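Local structure of plastocyanin (Adiantum capillus-veneris, 1KDJ) at residues Ala1-Gly6 with Glu25-Thr30; Gly10-Tyr15 with Lys91-Lys96; Asn38-Ile43 with Thr84-Pro89. The protein carries electrons between the cytochrome b6-f complex and P700 of photosystem I by means of a single bound copper ion. One frame throughout, in Å; residues are numbered along the deposited sequence.

Contact 1 (Ala1-Gly6 with Glu25-Thr30)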
ATOM      1  N   ALA A   1      -5.499   7.948  -7.071  1.00 16.28           N
ATOM      2  CA  ALA A   1      -6.072   6.651  -7.359  1.00 13.29           C
ATOM      3  C   ALA A   1      -6.623   6.247  -6.012  1.00 16.40           C
ATOM      4  O   ALA A   1      -6.208   6.809  -5.000  1.00 15.82           O
ATOM      5  CB  ALA A   1      -5.091   5.595  -7.739  1.00 15.10           C
ATOM      6  N   LYS A   2      -7.545   5.307  -5.914  1.00 17.94           N
ATOM      7  CA  LYS A   2      -8.188   4.955  -4.653  1.00 17.49           C
ATOM      8  C   LYS A   2      -8.039   3.464  -4.582  1.00 17.20           C
ATOM      9  O   LYS A   2      -8.234   2.771  -5.593  1.00 17.55           O
ATOM     10  CB  LYS A   2      -9.667   5.269  -4.657  1.00 19.60           C
ATOM     11  CG  LYS A   2     -10.135   6.701  -4.813  1.00 22.28           C
ATOM     12  CD  LYS A   2      -9.903   7.494  -3.555  1.00 26.30           C
ATOM     13  CE  LYS A   2     -10.582   8.863  -3.628  1.00 27.28           C
ATOM     14  NZ  LYS A   2     -10.038   9.631  -4.731  1.00 32.41           N
ATOM     15  N   VAL A   3      -7.675   2.904  -3.426  1.00 15.88           N
ATOM     16  CA  VAL A   3      -7.558   1.452  -3.301  1.00 15.07           C
ATOM     17  C   VAL A   3      -8.341   1.164  -2.042  1.00 15.22           C
ATOM     18  O   VAL A   3      -8.279   1.935  -1.080  1.00 15.33           O
ATOM     19  CB  VAL A   3      -6.113   0.937  -3.084  1.00 14.95           C
ATOM     20  CG1 VAL A   3      -6.058  -0.585  -2.873  1.00 12.25           C
ATOM     21  CG2 VAL A   3      -5.300   1.257  -4.356  1.00 15.04           C
ATOM     22  N   GLU A   4      -9.185   0.138  -2.123  1.00 15.75           N
ATOM     23  CA  GLU A   4      -9.922  -0.328  -0.964  1.00 14.18           C
ATOM     24  C   GLU A   4      -9.108  -1.447  -0.332  1.00 10.47           C
ATOM     25  O   GLU A   4      -8.574  -2.350  -0.986  1.00 11.60           O
ATOM     26  CB  GLU A   4     -11.279  -0.830  -1.413  1.00 14.62           C
ATOM     27  CG  GLU A   4     -12.139   0.356  -1.796  1.00 15.80           C
ATOM     28  CD  GLU A   4     -13.587  -0.006  -2.148  1.00 19.25           C
ATOM     29  OE1 GLU A   4     -14.013  -1.137  -1.927  1.00 17.79           O
ATOM     30  OE2 GLU A   4     -14.279   0.863  -2.658  1.00 19.49           O
ATOM     31  N   VAL A   5      -9.015  -1.400   0.987  1.00 12.77           N
ATOM     32  CA  VAL A   5      -8.199  -2.341   1.725  1.00 12.48           C
ATOM     33  C   VAL A   5      -9.196  -3.225   2.493  1.00 12.84           C
ATOM     34  O   VAL A   5      -9.858  -2.705   3.398  1.00 13.68           O
ATOM     35  CB  VAL A   5      -7.293  -1.559   2.695  1.00 14.04           C
ATOM     36  CG1 VAL A   5      -6.405  -2.557   3.427  1.00 13.89           C
ATOM     37  CG2 VAL A   5      -6.441  -0.534   1.948  1.00 14.54           C
ATOM     38  N   GLY A   6      -9.272  -4.486   2.123  1.00 13.17           N
ATOM     39  CA  GLY A   6     -10.183  -5.420   2.782  1.00 15.20           C
ATOM     40  C   GLY A   6     -11.606  -5.218   2.275  1.00 15.88           C
ATOM     41  O   GLY A   6     -11.904  -4.369   1.417  1.00 15.63           O
ATOM     42  N   GLU A  25       0.951  11.355  -8.222  1.00 24.90           N
ATOM     43  CA  GLU A  25      -0.481  11.207  -7.951  1.00 23.83           C
ATOM     44  C   GLU A  25      -0.616  10.491  -6.603  1.00 21.17           C
ATOM     45  O   GLU A  25       0.030   9.481  -6.363  1.00 21.98           O
ATOM     46  CB  GLU A  25      -1.149  10.378  -9.068  1.00 24.70           C
ATOM     47  CG  GLU A  25      -2.634  10.030  -8.841  1.00 24.61           C
ATOM     48  CD  GLU A  25      -3.306   9.145  -9.894  1.00 25.16           C
ATOM     49  OE1 GLU A  25      -2.757   8.921 -10.971  1.00 24.10           O
ATOM     50  OE2 GLU A  25      -4.406   8.662  -9.630  1.00 25.16           O
ATOM     51  N   ALA A  26      -1.384  10.998  -5.671  1.00 21.15           N
ATOM     52  CA  ALA A  26      -1.640  10.290  -4.430  1.00 21.08           C
ATOM     53  C   ALA A  26      -2.450   8.979  -4.624  1.00 21.41           C
ATOM     54  O   ALA A  26      -3.346   8.816  -5.484  1.00 20.36           O
ATOM     55  CB  ALA A  26      -2.386  11.244  -3.514  1.00 21.05           C
ATOM     56  N   VAL A  27      -2.054   7.928  -3.918  1.00 20.93           N
ATOM     57  CA  VAL A  27      -2.812   6.692  -3.873  1.00 21.49           C
ATOM     58  C   VAL A  27      -3.414   6.714  -2.467  1.00 21.57           C
ATOM     59  O   VAL A  27      -2.676   6.796  -1.480  1.00 21.35           O
ATOM     60  CB  VAL A  27      -1.906   5.502  -4.049  1.00 20.38           C
ATOM     61  CG1 VAL A  27      -2.723   4.226  -4.077  1.00 20.88           C
ATOM     62  CG2 VAL A  27      -1.188   5.611  -5.386  1.00 23.11           C
ATOM     63  N   GLU A  28      -4.743   6.766  -2.356  1.00 20.16           N
ATOM     64  CA  GLU A  28      -5.403   6.789  -1.069  1.00 21.00           C
ATOM     65  C   GLU A  28      -5.914   5.382  -0.808  1.00 19.31           C
ATOM     66  O   GLU A  28      -6.679   4.831  -1.606  1.00 18.83           O
ATOM     67  CB  GLU A  28      -6.560   7.738  -1.090  1.00 23.80           C
ATOM     68  CG  GLU A  28      -7.087   8.010   0.306  1.00 30.85           C
ATOM     69  CD  GLU A  28      -8.398   8.783   0.278  1.00 37.79           C
ATOM     70  OE1 GLU A  28      -8.442   9.869  -0.326  1.00 40.94           O
ATOM     71  OE2 GLU A  28      -9.386   8.289   0.845  1.00 40.90           O
ATOM     72  N   PHE A  29      -5.443   4.752   0.257  1.00 17.55           N
ATOM     73  CA  PHE A  29      -5.871   3.419   0.662  1.00 16.57           C
ATOM     74  C   PHE A  29      -6.937   3.642   1.731  1.00 16.73           C
ATOM     75  O   PHE A  29      -6.755   4.466   2.621  1.00 15.12           O
ATOM     76  CB  PHE A  29      -4.698   2.671   1.231  1.00 15.58           C
ATOM     77  CG  PHE A  29      -3.589   2.345   0.256  1.00 13.26           C
ATOM     78  CD1 PHE A  29      -3.628   1.177  -0.464  1.00 13.47           C
ATOM     79  CD2 PHE A  29      -2.512   3.196   0.134  1.00 14.55           C
ATOM     80  CE1 PHE A  29      -2.608   0.815  -1.314  1.00 13.57           C
ATOM     81  CE2 PHE A  29      -1.498   2.829  -0.729  1.00 13.74           C
ATOM     82  CZ  PHE A  29      -1.529   1.656  -1.448  1.00 13.73           C
ATOM     83  N   THR A  30      -8.102   3.009   1.631  1.00 18.19           N
ATOM     84  CA  THR A  30      -9.195   3.211   2.567  1.00 19.54           C
ATOM     85  C   THR A  30      -9.662   1.851   3.027  1.00 17.61           C
ATOM     86  O   THR A  30      -9.878   0.928   2.237  1.00 16.66           O
ATOM     87  CB  THR A  30     -10.382   3.905   1.936  1.00 22.06           C
ATOM     88  OG1 THR A  30      -9.888   5.133   1.401  1.00 28.70           O
ATOM     89  CG2 THR A  30     -11.495   4.187   2.937  1.00 24.69           C
TER

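Contact 2 (Gly10-Tyr15 with Lys91-Lys96)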
ATOM      1  N   GLY A  10     -14.316  -9.730   5.404  1.00 25.24           N
ATOM      2  CA  GLY A  10     -13.068 -10.166   6.055  1.00 23.30           C
ATOM      3  C   GLY A  10     -12.024 -10.893   5.196  1.00 21.78           C
ATOM      4  O   GLY A  10     -11.154 -11.630   5.688  1.00 21.24           O
ATOM      5  N   ASN A  11     -12.079 -10.738   3.869  1.00 19.64           N
ATOM      6  CA  ASN A  11     -11.068 -11.306   2.988  1.00 18.20           C
ATOM      7  C   ASN A  11      -9.779 -10.495   3.078  1.00 14.50           C
ATOM      8  O   ASN A  11      -9.826  -9.293   3.309  1.00 15.05           O
ATOM      9  CB  ASN A  11     -11.506 -11.273   1.550  1.00 19.93           C
ATOM     10  CG  ASN A  11     -12.589 -12.277   1.304  1.00 21.61           C
ATOM     11  OD1 ASN A  11     -12.408 -13.473   1.510  1.00 24.62           O
ATOM     12  ND2 ASN A  11     -13.720 -11.824   0.800  1.00 21.99           N
ATOM     13  N   PHE A  12      -8.632 -11.094   2.888  1.00 14.36           N
ATOM     14  CA  PHE A  12      -7.377 -10.366   3.010  1.00 14.08           C
ATOM     15  C   PHE A  12      -6.932  -9.963   1.583  1.00 13.08           C
ATOM     16  O   PHE A  12      -6.051 -10.591   0.969  1.00 13.19           O
ATOM     17  CB  PHE A  12      -6.350 -11.272   3.656  1.00 14.39           C
ATOM     18  CG  PHE A  12      -6.747 -11.914   4.993  1.00 14.24           C
ATOM     19  CD1 PHE A  12      -7.521 -11.231   5.910  1.00 13.34           C
ATOM     20  CD2 PHE A  12      -6.267 -13.191   5.251  1.00 15.95           C
ATOM     21  CE1 PHE A  12      -7.818 -11.831   7.122  1.00 16.62           C
ATOM     22  CE2 PHE A  12      -6.571 -13.783   6.462  1.00 16.37           C
ATOM     23  CZ  PHE A  12      -7.337 -13.095   7.386  1.00 15.29           C
ATOM     24  N   LYS A  13      -7.537  -8.907   1.049  1.00 14.39           N
ATOM     25  CA  LYS A  13      -7.298  -8.507  -0.331  1.00 14.15           C
ATOM     26  C   LYS A  13      -7.332  -7.010  -0.448  1.00 10.94           C
ATOM     27  O   LYS A  13      -8.050  -6.290   0.247  1.00 10.49           O
ATOM     28  CB  LYS A  13      -8.393  -9.075  -1.257  1.00 19.85           C
ATOM     29  CG  LYS A  13      -8.557 -10.573  -1.498  1.00 29.09           C
ATOM     30  CD  LYS A  13      -7.865 -10.868  -2.810  1.00 39.19           C
ATOM     31  CE  LYS A  13      -7.826 -12.342  -3.234  1.00 45.33           C
ATOM     32  NZ  LYS A  13      -6.774 -12.524  -4.256  1.00 51.42           N
ATOM     33  N   PHE A  14      -6.548  -6.529  -1.413  1.00 12.17           N
ATOM     34  CA  PHE A  14      -6.605  -5.132  -1.829  1.00 11.35           C
ATOM     35  C   PHE A  14      -7.513  -5.118  -3.090  1.00  8.11           C
ATOM     36  O   PHE A  14      -7.439  -6.027  -3.913  1.00 10.31           O
ATOM     37  CB  PHE A  14      -5.198  -4.589  -2.225  1.00 12.16           C
ATOM     38  CG  PHE A  14      -4.250  -4.397  -1.035  1.00 10.65           C
ATOM     39  CD1 PHE A  14      -4.407  -3.262  -0.256  1.00 11.42           C
ATOM     40  CD2 PHE A  14      -3.266  -5.354  -0.778  1.00 12.78           C
ATOM     41  CE1 PHE A  14      -3.542  -3.062   0.819  1.00 12.09           C
ATOM     42  CE2 PHE A  14      -2.418  -5.145   0.295  1.00  8.55           C
ATOM     43  CZ  PHE A  14      -2.567  -4.009   1.070  1.00  6.95           C
ATOM     44  N   TYR A  15      -8.315  -4.087  -3.206  1.00 10.01           N
ATOM     45  CA  TYR A  15      -9.268  -3.903  -4.289  1.00 11.18           C
ATOM     46  C   TYR A  15      -9.074  -2.552  -4.975  1.00  7.83           C
ATOM     47  O   TYR A  15      -9.487  -1.532  -4.400  1.00  9.10           O
ATOM     48  CB  TYR A  15     -10.673  -4.009  -3.695  1.00 11.18           C
ATOM     49  CG  TYR A  15     -11.011  -5.406  -3.179  1.00 11.36           C
ATOM     50  CD1 TYR A  15     -11.147  -6.460  -4.055  1.00 10.00           C
ATOM     51  CD2 TYR A  15     -11.227  -5.573  -1.818  1.00 13.35           C
ATOM     52  CE1 TYR A  15     -11.494  -7.696  -3.581  1.00 11.82           C
ATOM     53  CE2 TYR A  15     -11.572  -6.807  -1.338  1.00 13.13           C
ATOM     54  CZ  TYR A  15     -11.698  -7.849  -2.227  1.00 13.49           C
ATOM     55  OH  TYR A  15     -12.053  -9.085  -1.763  1.00 16.32           O
ATOM     56  N   LYS A  91       0.508 -10.814   5.389  1.00 20.62           N
ATOM     57  CA  LYS A  91       1.545 -11.026   4.370  1.00 23.56           C
ATOM     58  C   LYS A  91       1.634 -12.475   3.955  1.00 24.57           C
ATOM     59  O   LYS A  91       1.635 -12.789   2.772  1.00 23.82           O
ATOM     60  CB  LYS A  91       2.938 -10.596   4.885  1.00 25.39           C
ATOM     61  CG  LYS A  91       3.984 -10.476   3.770  1.00 27.17           C
ATOM     62  CD  LYS A  91       5.329 -10.015   4.337  1.00 31.11           C
ATOM     63  CE  LYS A  91       6.369  -9.696   3.236  1.00 32.16           C
ATOM     64  NZ  LYS A  91       7.411 -10.711   3.151  1.00 35.02           N
ATOM     65  N   SER A  92       1.673 -13.407   4.894  1.00 25.00           N
ATOM     66  CA  SER A  92       1.728 -14.818   4.558  1.00 27.50           C
ATOM     67  C   SER A  92       0.438 -15.299   3.895  1.00 28.68           C
ATOM     68  O   SER A  92       0.411 -16.365   3.285  1.00 30.04           O
ATOM     69  CB  SER A  92       1.985 -15.588   5.822  1.00 29.77           C
ATOM     70  OG  SER A  92       1.094 -15.081   6.828  1.00 34.49           O
ATOM     71  N   ALA A  93      -0.655 -14.533   3.994  1.00 28.08           N
ATOM     72  CA  ALA A  93      -1.874 -14.874   3.288  1.00 28.61           C
ATOM     73  C   ALA A  93      -1.941 -14.186   1.914  1.00 28.48           C
ATOM     74  O   ALA A  93      -3.017 -14.027   1.341  1.00 28.61           O
ATOM     75  CB  ALA A  93      -3.065 -14.455   4.134  1.00 28.96           C
ATOM     76  N   ASN A  94      -0.798 -13.742   1.388  1.00 27.34           N
ATOM     77  CA  ASN A  94      -0.621 -13.113   0.086  1.00 25.85           C
ATOM     78  C   ASN A  94      -1.484 -11.897  -0.133  1.00 22.94           C
ATOM     79  O   ASN A  94      -1.931 -11.588  -1.239  1.00 24.58           O
ATOM     80  CB  ASN A  94      -0.850 -14.162  -1.017  1.00 30.71           C
ATOM     81  CG  ASN A  94      -0.304 -13.841  -2.424  1.00 36.56           C
ATOM     82  OD1 ASN A  94       0.652 -14.455  -2.891  1.00 40.60           O
ATOM     83  ND2 ASN A  94      -0.821 -12.960  -3.275  1.00 40.51           N
ATOM     84  N   MET A  95      -1.713 -11.115   0.913  1.00 19.24           N
ATOM     85  CA  MET A  95      -2.370  -9.834   0.750  1.00 17.44           C
ATOM     86  C   MET A  95      -1.290  -8.790   0.354  1.00 17.49           C
ATOM     87  O   MET A  95      -0.613  -8.106   1.142  1.00 14.85           O
ATOM     88  CB  MET A  95      -3.059  -9.433   2.034  1.00 16.10           C
ATOM     89  CG  MET A  95      -3.787  -8.131   1.972  1.00 13.07           C
ATOM     90  SD  MET A  95      -4.834  -7.751   3.384  1.00 15.10           S
ATOM     91  CE  MET A  95      -5.472  -6.183   2.919  1.00 13.38           C
ATOM     92  N   LYS A  96      -1.222  -8.678  -0.972  1.00 17.95           N
ATOM     93  CA  LYS A  96      -0.244  -7.852  -1.641  1.00 19.37           C
ATOM     94  C   LYS A  96      -0.852  -7.244  -2.909  1.00 20.18           C
ATOM     95  O   LYS A  96      -1.896  -7.719  -3.389  1.00 18.60           O
ATOM     96  CB  LYS A  96       0.981  -8.715  -1.983  1.00 21.65           C
ATOM     97  CG  LYS A  96       0.788  -9.826  -3.008  1.00 28.15           C
ATOM     98  CD  LYS A  96       2.143 -10.472  -3.278  1.00 33.40           C
ATOM     99  CE  LYS A  96       2.072 -11.658  -4.263  1.00 38.14           C
ATOM    100  NZ  LYS A  96       1.758 -11.246  -5.621  1.00 41.01           N
TER
HETATM  101  O   HOH W   1      -5.634 -13.131   0.248  1.00 42.38           O
HETATM  102  O   HOH W   2      -4.598  -8.301  -2.496  1.00 21.16           O

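Contact 3 (Asn38-Ile43 with Thr84-Pro89). With CU (copper (II) ion), chain B.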
ATOM      1  N   ASN A  38      -2.646  -2.904   7.064  1.00 13.36           N
ATOM      2  CA  ASN A  38      -1.829  -1.715   6.777  1.00 14.01           C
ATOM      3  C   ASN A  38      -1.166  -1.874   5.404  1.00 13.09           C
ATOM      4  O   ASN A  38      -1.447  -2.846   4.685  1.00 13.13           O
ATOM      5  CB  ASN A  38      -0.737  -1.501   7.877  1.00 13.13           C
ATOM      6  CG  ASN A  38       0.364  -2.514   7.938  1.00  9.65           C
ATOM      7  OD1 ASN A  38       0.532  -3.502   7.232  1.00 13.10           O
ATOM      8  ND2 ASN A  38       1.180  -2.326   8.942  1.00 17.99           N
ATOM      9  N   ILE A  39      -0.268  -0.954   5.032  1.00 13.47           N
ATOM     10  CA  ILE A  39       0.360  -0.985   3.711  1.00 13.64           C
ATOM     11  C   ILE A  39       1.828  -0.640   3.920  1.00 11.45           C
ATOM     12  O   ILE A  39       2.102   0.453   4.413  1.00 12.04           O
ATOM     13  CB  ILE A  39      -0.207   0.095   2.724  1.00 17.37           C
ATOM     14  CG1 ILE A  39      -1.736  -0.079   2.521  1.00 20.42           C
ATOM     15  CG2 ILE A  39       0.561  -0.016   1.373  1.00 15.18           C
ATOM     16  CD1 ILE A  39      -2.667   0.576   3.580  1.00 22.58           C
ATOM     17  N   VAL A  40       2.675  -1.540   3.498  1.00 12.24           N
ATOM     18  CA  VAL A  40       4.116  -1.376   3.555  1.00 15.47           C
ATOM     19  C   VAL A  40       4.656  -1.750   2.189  1.00 14.27           C
ATOM     20  O   VAL A  40       4.351  -2.820   1.661  1.00 14.93           O
ATOM     21  CB  VAL A  40       4.739  -2.311   4.659  1.00 14.40           C
ATOM     22  CG1 VAL A  40       6.257  -2.187   4.698  1.00 15.68           C
ATOM     23  CG2 VAL A  40       4.200  -1.907   6.008  1.00 14.40           C
ATOM     24  N   PHE A  41       5.536  -0.891   1.642  1.00 16.57           N
ATOM     25  CA  PHE A  41       6.169  -1.153   0.360  1.00 14.86           C
ATOM     26  C   PHE A  41       7.396  -2.004   0.494  1.00 16.60           C
ATOM     27  O   PHE A  41       8.156  -1.813   1.432  1.00 18.17           O
ATOM     28  CB  PHE A  41       6.558   0.172  -0.339  1.00 15.56           C
ATOM     29  CG  PHE A  41       5.381   0.793  -1.091  1.00 14.55           C
ATOM     30  CD1 PHE A  41       5.122   0.382  -2.387  1.00 16.74           C
ATOM     31  CD2 PHE A  41       4.558   1.695  -0.475  1.00 12.98           C
ATOM     32  CE1 PHE A  41       4.023   0.887  -3.052  1.00 15.02           C
ATOM     33  CE2 PHE A  41       3.464   2.190  -1.148  1.00 15.78           C
ATOM     34  CZ  PHE A  41       3.194   1.788  -2.432  1.00 15.00           C
ATOM     35  N   ASP A  42       7.589  -2.960  -0.392  1.00 18.11           N
ATOM     36  CA  ASP A  42       8.819  -3.716  -0.517  1.00 22.81           C
ATOM     37  C   ASP A  42       9.893  -2.814  -1.122  1.00 24.27           C
ATOM     38  O   ASP A  42       9.604  -2.050  -2.050  1.00 23.20           O
ATOM     39  CB  ASP A  42       8.678  -4.848  -1.462  1.00 27.53           C
ATOM     40  CG  ASP A  42       8.866  -6.219  -0.870  1.00 33.81           C
ATOM     41  OD1 ASP A  42       9.687  -6.413   0.033  1.00 39.23           O
ATOM     42  OD2 ASP A  42       8.173  -7.114  -1.338  1.00 38.41           O
ATOM     43  N   ILE A  43      11.143  -2.861  -0.681  1.00 25.19           N
ATOM     44  CA  ILE A  43      12.178  -2.007  -1.273  1.00 27.05           C
ATOM     45  C   ILE A  43      12.895  -2.902  -2.269  1.00 27.80           C
ATOM     46  O   ILE A  43      13.390  -3.939  -1.836  1.00 27.53           O
ATOM     47  CB  ILE A  43      13.205  -1.509  -0.228  1.00 27.65           C
ATOM     48  CG1 ILE A  43      12.533  -0.854   0.976  1.00 26.40           C
ATOM     49  CG2 ILE A  43      14.161  -0.551  -0.947  1.00 27.06           C
ATOM     50  CD1 ILE A  43      11.679   0.368   0.681  1.00 26.01           C
ATOM     51  N   THR A  84       5.923  -3.431  -5.318  1.00 18.34           N
ATOM     52  CA  THR A  84       4.976  -4.275  -4.583  1.00 17.61           C
ATOM     53  C   THR A  84       4.715  -3.683  -3.205  1.00 17.33           C
ATOM     54  O   THR A  84       5.596  -3.061  -2.591  1.00 15.13           O
ATOM     55  CB  THR A  84       5.558  -5.671  -4.458  1.00 19.20           C
ATOM     56  OG1 THR A  84       5.582  -6.188  -5.772  1.00 20.71           O
ATOM     57  CG2 THR A  84       4.725  -6.623  -3.586  1.00 23.73           C
ATOM     58  N   PHE A  85       3.473  -3.776  -2.721  1.00 16.10           N
ATOM     59  CA  PHE A  85       3.148  -3.405  -1.360  1.00 15.70           C
ATOM     60  C   PHE A  85       2.383  -4.583  -0.757  1.00 16.99           C
ATOM     61  O   PHE A  85       1.814  -5.434  -1.471  1.00 14.37           O
ATOM     62  CB  PHE A  85       2.299  -2.117  -1.288  1.00 16.97           C
ATOM     63  CG  PHE A  85       1.018  -2.063  -2.102  1.00 18.84           C
ATOM     64  CD1 PHE A  85      -0.160  -2.517  -1.543  1.00 17.41           C
ATOM     65  CD2 PHE A  85       1.030  -1.582  -3.402  1.00 18.26           C
ATOM     66  CE1 PHE A  85      -1.323  -2.499  -2.287  1.00 18.84           C
ATOM     67  CE2 PHE A  85      -0.138  -1.570  -4.134  1.00 20.21           C
ATOM     68  CZ  PHE A  85      -1.324  -2.034  -3.580  1.00 19.31           C
ATOM     69  N   TYR A  86       2.424  -4.659   0.572  1.00 17.39           N
ATOM     70  CA  TYR A  86       1.806  -5.773   1.277  1.00 17.12           C
ATOM     71  C   TYR A  86       1.246  -5.309   2.602  1.00 15.85           C
ATOM     72  O   TYR A  86       1.495  -4.172   3.025  1.00 14.74           O
ATOM     73  CB  TYR A  86       2.837  -6.901   1.479  1.00 19.85           C
ATOM     74  CG  TYR A  86       4.028  -6.524   2.338  1.00 23.55           C
ATOM     75  CD1 TYR A  86       3.955  -6.692   3.712  1.00 24.43           C
ATOM     76  CD2 TYR A  86       5.181  -6.022   1.742  1.00 25.77           C
ATOM     77  CE1 TYR A  86       5.032  -6.358   4.505  1.00 26.02           C
ATOM     78  CE2 TYR A  86       6.263  -5.692   2.545  1.00 25.83           C
ATOM     79  CZ  TYR A  86       6.174  -5.863   3.909  1.00 26.10           C
ATOM     80  OH  TYR A  86       7.230  -5.521   4.710  1.00 26.83           O
ATOM     81  N   CYS A  87       0.410  -6.160   3.208  1.00 13.81           N
ATOM     82  CA  CYS A  87      -0.151  -5.839   4.505  1.00 14.58           C
ATOM     83  C   CYS A  87       0.692  -6.606   5.514  1.00 12.65           C
ATOM     84  O   CYS A  87       0.787  -7.811   5.308  1.00 12.50           O
ATOM     85  CB  CYS A  87      -1.604  -6.326   4.582  1.00 14.36           C
ATOM     86  SG  CYS A  87      -2.243  -6.197   6.263  1.00 13.15           S
ATOM     87  N   THR A  88       1.240  -6.052   6.587  1.00 13.06           N
ATOM     88  CA  THR A  88       2.018  -6.827   7.551  1.00 15.24           C
ATOM     89  C   THR A  88       1.289  -7.987   8.258  1.00 12.21           C
ATOM     90  O   THR A  88       1.748  -9.104   8.067  1.00 13.19           O
ATOM     91  CB  THR A  88       2.581  -5.811   8.560  1.00 18.87           C
ATOM     92  OG1 THR A  88       3.321  -4.838   7.793  1.00 23.33           O
ATOM     93  CG2 THR A  88       3.411  -6.494   9.657  1.00 21.08           C
ATOM     94  N   PRO A  89       0.145  -7.877   8.944  1.00 13.90           N
ATOM     95  CA  PRO A  89      -0.531  -9.022   9.551  1.00 14.71           C
ATOM     96  C   PRO A  89      -0.793 -10.152   8.576  1.00 15.83           C
ATOM     97  O   PRO A  89      -0.569 -11.313   8.904  1.00 16.36           O
ATOM     98  CB  PRO A  89      -1.811  -8.503  10.095  1.00 12.92           C
ATOM     99  CG  PRO A  89      -1.736  -7.034  10.168  1.00 13.10           C
ATOM    100  CD  PRO A  89      -0.653  -6.671   9.145  1.00 13.20           C
TER
HETATM  101 CU    CU B 103      -4.256  -7.212   6.198  1.00 16.39          CU
HETATM  102  O   HOH W   3       9.223  -3.773   3.230  1.00 46.86           O
HETATM  103  O   HOH W   4       8.588  -2.828  -4.658  1.00 22.06           O

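Contact 1 (Ala1-Gly6 with Glu25-Thr30)
Val3 and Phe29 pair across two parallel strands and lie side by side, their side chains pointing the same way into the interior. CB of Val3 sits 3.6 Å from CD1 of Phe29, and CG1 rests against the same CD1-CE1 side of the ring. The other methyl of Val3, CG2, is anti to the carbonyl carbon and crosses to CG1 of Val27 at 3.9 Å; that CG1 also lies over one face of the Phe29 ring, toward its rim. Two residues on, Val5 comes obliquely to the base of the aromatic side chain, its CG2 being 3.7 Å from Phe29 CB and near the ring plane at the edge. The opposite face of the sheet carries Lys2, Glu28, Glu4 and Thr30. There Lys2 and Glu28 run alongside each other, but Lys2 NZ stays 4.7 Å from Glu28 OE1, too far for a charge contact; that carboxylate has a long, weak ion pair with Lys74 instead. The backbones are joined by four bonds alternating in direction: Glu28 N to Ala1 O, Val3 N to Glu28 O, Thr30 N to Val3 O and Val5 N to Thr30 O. At the chain start the amino group of Ala1 is gripped twice. Its N is 2.8 Å from Ala26 O, nearly along the C=O axis, and forms a 2.9 Å salt bridge with Glu25 OE2, met on the anti side of a carboxylate whose OE1 takes a hydrogen bond from Ser22. Flanked by 14-15 and 72-75, this parallel pair forms the middle of one sheet of the cupredoxin beta sandwich. The chemistry thus divides by place: hydrocarbon closes the inner face, whereas the terminal charge is met by a carboxylate and a carbonyl at the partly exposed end, which probably keeps the first residue from fraying.

Contact 2 (Gly10-Tyr15 with Lys91-Lys96)
Met95 reaches between Phe12 and Phe14 with a fully extended side chain and has more surface buried here than any other residue. CG stands anti to the backbone N (chi1 -179°), and the remaining torsions carry the chain straight on, crossing Phe14 at about a right angle. The methyl CE comes to rest over the centre of one face of the Phe14 ring, 4.1 Å from the centroid and 10° off the normal, a CH-pi contact. SD, obliquely placed at 5.1 Å from that centroid, adds a Met-aromatic contact. Nearer the backbone, CG of Met95 touches Phe14 CE2 at 3.7 Å. On the Phe12 side, Met95 CB lies 3.4 Å from Phe12 O, and SD is 3.8 Å from Phe12 CB. The Phe12 ring turns instead to Ala93, its CD2 meeting Ala93 CB at 3.6 Å, and it stacks on His90. Two waters stitch the backbones together: one donates to both Phe12 O and Ala93 O; the other accepts from Phe14 N, 2.8 Å away, and donates to Lys96 O. An alanine in place of Met95 would probably leave a gap over the Phe14 face and cost the copper its thioether partner, since the atoms from CG outward are lost. Phe14 also packs on Val3 and Val5, tying this region to strand 2-5. With His37, Cys87 and His90, Met95 makes up the metal site, the two-histidine, cysteine and methionine set of the type 1 (blue) copper centre in the cupredoxin fold.

Contact 3 (Asn38-Ile43 with Thr84-Pro89)
Asn38 and Thr88 meet through one carboxamide oxygen that accepts two hydrogen bonds. Thr88 N lies 2.7 Å from Asn38 OD1, in the carbonyl plane; Thr88 OG1 also donates to OD1, at 3.1 Å and on a lone pair. CG of Asn38 takes the position between the backbone N and the carbonyl carbon (chi1 68°), and ND2 is held by Asp64 O, which with the two bonds fixes the rotation of the amide. Asn38 N gives a long but nearly straight bond, 3.4 Å and 165°, to Cys87 SG. That sulfur is 2.3 Å from the copper ion, so Asn38 is a second-shell residue of the metal site and its N-H probably tempers the charge on the thiolate. The antiparallel backbones are bonded from Val40 N to Tyr86 O, Tyr86 N to Val40 O and Asp42 N to Thr84 O. Two waters extend this network, one from Phe41 O to Tyr86 OH, the other between Asp42 O and Thr84 N. Among the aromatic contacts, Val40 CB stands over the Tyr86 ring, 4.2 Å from its centroid, and CG1 lies against CZ and OH. On the opposite face of the sheet, Phe85 CB covers one face of the Phe41 ring, offset toward the rim, while the Phe85 ring turns its edge to that ring at 62°, an offset edge-to-face pair. Ile39 CG2 packs against the base of the same side chain, 3.8 Å from Phe85 CB, and reaches the ring at CD1. Strand 40-41 forms one margin of its sheet: strand 81-86 lies between it and 96-101, helix 49-57 packs on Phe41 and Ile43, and Phe85 reaches Phe14 and Phe29 with its ring.

Contact 1 lies in the sheet of strands 14-15, 2-5, 27-31 and 72-75; contact 3 lies in the other, of 18-21, 96-101, 81-86 and 40-41. Their centres are about 13 Å apart, and Phe29 meets Phe85 and Ile39 between the sheets of the sandwich. Contact 2 joins the two sides: strand 14-15 borders 2-5, and Met95 just precedes strand 96-101. Its centre is about 14 Å from contact 1 and 10 Å from contact 3. Along the chain contact 1 closes before contact 3 opens, contact 3 is nested within contact 2, and contacts 1 and 2 alternate. Contact 2 supplies Met95 and contact 3 Cys87 to the copper, and Val5 of contact 1 packs on Met95, so both sheets help frame the metal.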